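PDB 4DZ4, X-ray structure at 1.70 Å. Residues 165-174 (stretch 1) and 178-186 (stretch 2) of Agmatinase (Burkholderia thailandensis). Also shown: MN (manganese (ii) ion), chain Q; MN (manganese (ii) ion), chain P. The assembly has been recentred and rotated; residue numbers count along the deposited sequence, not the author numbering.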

# COMPACT_ATOMS: atom_id res chain seq x y z
N HIS B 165 -5.37 20.68 15.93
CA HIS B 165 -6.75 21.14 16.20
C HIS B 165 -6.95 21.50 17.68
O HIS B 165 -6.53 20.79 18.57
CB HIS B 165 -7.77 20.03 15.88
CG HIS B 165 -7.61 19.46 14.49
ND1 HIS B 165 -6.86 18.36 14.24
CD2 HIS B 165 -8.14 19.87 13.28
CE1 HIS B 165 -6.90 18.10 12.90
NE2 HIS B 165 -7.70 19.01 12.33
N CYS B 166 -7.66 22.59 17.91
CA CYS B 166 -7.92 23.05 19.28
C CYS B 166 -8.95 22.20 20.02
O CYS B 166 -8.95 22.14 21.27
CB CYS B 166 -8.36 24.51 19.26
SG CYS B 166 -9.91 24.79 18.38
N ASP B 167 -9.83 21.55 19.25
CA ASP B 167 -10.92 20.73 19.80
C ASP B 167 -11.78 21.48 20.81
O ASP B 167 -12.38 20.88 21.73
CB ASP B 167 -10.36 19.41 20.36
CG ASP B 167 -9.62 18.60 19.27
OD1 ASP B 167 -9.93 18.82 18.07
OD2 ASP B 167 -8.76 17.77 19.61
N THR B 168 -11.87 22.80 20.63
CA THR B 168 -12.68 23.66 21.48
C THR B 168 -13.79 24.39 20.69
O THR B 168 -14.34 25.38 21.17
CB THR B 168 -11.79 24.71 22.22
OG1 THR B 168 -10.97 25.40 21.25
CG2 THR B 168 -10.90 24.05 23.25
N TRP B 169 -14.15 23.89 19.50
CA TRP B 169 -15.27 24.43 18.74
C TRP B 169 -16.54 24.24 19.53
O TRP B 169 -16.72 23.19 20.17
CB TRP B 169 -15.36 23.77 17.36
CG TRP B 169 -14.20 24.20 16.49
CD1 TRP B 169 -14.03 25.44 15.85
CD2 TRP B 169 -12.99 23.45 16.19
NE1 TRP B 169 -12.83 25.47 15.17
CE2 TRP B 169 -12.16 24.32 15.33
CE3 TRP B 169 -12.54 22.17 16.50
CZ2 TRP B 169 -10.91 23.91 14.85
CZ3 TRP B 169 -11.28 21.76 16.00
CH2 TRP B 169 -10.50 22.61 15.19
N ALA B 170 -17.42 25.24 19.51
CA ALA B 170 -18.62 25.22 20.35
C ALA B 170 -19.57 24.08 19.96
O ALA B 170 -19.74 23.75 18.78
CB ALA B 170 -19.33 26.57 20.31
N ASP B 171 -20.17 23.46 20.97
CA ASP B 171 -21.10 22.37 20.75
C ASP B 171 -22.18 22.51 21.82
O ASP B 171 -21.90 22.33 22.99
CB ASP B 171 -20.38 21.04 20.92
CG ASP B 171 -21.20 19.83 20.45
OD1 ASP B 171 -22.44 19.94 20.41
OD2 ASP B 171 -20.58 18.78 20.13
N ASP B 172 -23.40 22.79 21.41
CA ASP B 172 -24.44 23.04 22.42
C ASP B 172 -25.10 21.75 22.91
O ASP B 172 -26.08 21.82 23.65
CB ASP B 172 -25.47 24.06 21.92
N ALA B 173 -24.57 20.59 22.51
CA ALA B 173 -25.09 19.29 22.97
C ALA B 173 -24.05 18.55 23.80
O ALA B 173 -23.18 17.88 23.25
CB ALA B 173 -25.51 18.43 21.78
N PRO B 174 -24.16 18.63 25.14
CA PRO B 174 -23.16 17.97 25.98
C PRO B 174 -23.01 16.49 25.68
O PRO B 174 -21.91 15.98 25.77
CB PRO B 174 -23.73 18.16 27.40
CG PRO B 174 -24.47 19.44 27.30
CD PRO B 174 -25.14 19.38 25.95
N ASN B 178 -18.03 13.68 19.92
CA ASN B 178 -17.31 14.46 18.90
C ASN B 178 -15.89 14.79 19.38
O ASN B 178 -15.70 15.50 20.39
CB ASN B 178 -18.09 15.75 18.59
CG ASN B 178 -17.59 16.48 17.34
OD1 ASN B 178 -16.39 16.50 17.04
ND2 ASN B 178 -18.52 17.09 16.61
N HIS B 179 -14.90 14.28 18.64
CA HIS B 179 -13.49 14.48 19.00
C HIS B 179 -12.99 15.90 18.81
O HIS B 179 -11.84 16.20 19.14
CB HIS B 179 -12.59 13.47 18.25
CG HIS B 179 -12.48 13.71 16.77
ND1 HIS B 179 -11.46 13.19 16.03
CD2 HIS B 179 -13.25 14.46 15.89
CE1 HIS B 179 -11.60 13.57 14.73
NE2 HIS B 179 -12.67 14.37 14.64
N GLY B 180 -13.84 16.78 18.29
CA GLY B 180 -13.46 18.15 18.00
C GLY B 180 -14.11 19.16 18.91
O GLY B 180 -13.89 20.38 18.78
N THR B 181 -14.96 18.70 19.83
CA THR B 181 -15.65 19.67 20.71
C THR B 181 -15.54 19.29 22.19
O THR B 181 -16.09 20.00 23.05
CB THR B 181 -17.14 19.83 20.35
OG1 THR B 181 -17.82 18.59 20.59
CG2 THR B 181 -17.33 20.20 18.86
N MET B 182 -14.83 18.21 22.49
CA MET B 182 -14.78 17.75 23.90
C MET B 182 -13.96 18.66 24.84
O MET B 182 -14.20 18.66 26.06
CB MET B 182 -14.37 16.27 24.02
CG MET B 182 -12.88 15.96 23.87
SD MET B 182 -12.45 16.13 22.14
CE MET B 182 -10.67 16.36 22.32
N PHE B 183 -13.05 19.46 24.29
CA PHE B 183 -12.36 20.43 25.16
C PHE B 183 -13.12 21.73 25.37
O PHE B 183 -12.84 22.45 26.34
CB PHE B 183 -10.88 20.70 24.77
CG PHE B 183 -9.99 19.47 24.83
CD1 PHE B 183 -10.27 18.41 25.70
CD2 PHE B 183 -8.86 19.37 24.03
CE1 PHE B 183 -9.46 17.28 25.76
CE2 PHE B 183 -8.05 18.24 24.08
CZ PHE B 183 -8.34 17.19 24.94
N TYR B 184 -14.05 22.05 24.47
CA TYR B 184 -15.06 23.06 24.78
C TYR B 184 -15.82 22.60 26.03
O TYR B 184 -16.01 23.39 26.96
CB TYR B 184 -16.01 23.25 23.59
CG TYR B 184 -17.17 24.21 23.82
CD1 TYR B 184 -17.01 25.60 23.66
CD2 TYR B 184 -18.44 23.72 24.17
CE1 TYR B 184 -18.10 26.45 23.84
CE2 TYR B 184 -19.51 24.57 24.38
CZ TYR B 184 -19.33 25.93 24.22
OH TYR B 184 -20.41 26.76 24.39
N LYS B 185 -16.27 21.34 26.03
CA LYS B 185 -17.02 20.84 27.19
C LYS B 185 -16.15 20.83 28.44
O LYS B 185 -16.61 21.22 29.51
CB LYS B 185 -17.58 19.44 26.88
CG LYS B 185 -18.50 19.46 25.64
CD LYS B 185 -18.96 18.05 25.29
CE LYS B 185 -19.73 18.06 23.97
NZ LYS B 185 -20.11 16.64 23.65
N ALA B 186 -14.89 20.41 28.30
CA ALA B 186 -13.94 20.38 29.43
C ALA B 186 -13.75 21.79 30.04
O ALA B 186 -13.74 21.94 31.25
CB ALA B 186 -12.60 19.81 29.01
MN MN Q . -6.19 16.77 15.77
MN MN P . -7.58 16.45 18.66
O HOH W 1 -7.97 16.92 16.81
O HOH W 2 -21.17 17.25 17.81

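The shortest polar link between the two stretches joins side chains: Thr181 OG1 donates to Asp171 OD2 at 2.8 Å. A carboxylate oxygen can accept several bonds at once, and Asp171 OD2 also receives one from a water (2.8 Å) that in turn accepts from Asn178 ND2 at 2.9 Å, so the aspartate is tied to the second stretch directly and through solvent. Its other oxygen, OD1, accepts from Ala173 N at 3.1 Å and steadies the loop.

Lys185 reaches across with chi2 to chi4 all t. Its NZ donates to Pro174 O at 2.9 Å and more weakly to Ala173 O at 3.3 Å; a long, extended amine suits this place because it can span the gap to two loop carbonyls. Lys185 NZ lies 4.1 Å from Asp171 OD2, beyond a salt bridge, though the opposite charges still favor each other.

The first stretch has no regular secondary structure, whereas the second turns into a helix at Met182. Near the start of that helix, Asp167 O accepts two weak bonds, from Phe183 N at 3.0 Å and Tyr184 N at 3.4 Å. The backbones are close here: Asp167 CA and Gly180 CA are 4.0 Å apart, and Asp167 CA makes a CH···O contact with Gly180 O at 3.2 Å. The Asp167 side chain binds one manganese ion through OD2 (2.0 Å), while His165 ND1 binds the other (2.3 Å); a water bridges the two metals.

Packing completes the contact. Ala170 CA sits over one face of the Tyr184 ring, 3.7 Å from its centroid, and the small Ala170 CB touches Tyr184 CE1 at 3.7 Å. The Trp169 ring meets Gly180 O at its edge, with CE3 3.2 Å away. Deeper in, Thr168 CG2 packs against Phe183 CB at 3.7 Å, its methyl supplying an apolar surface.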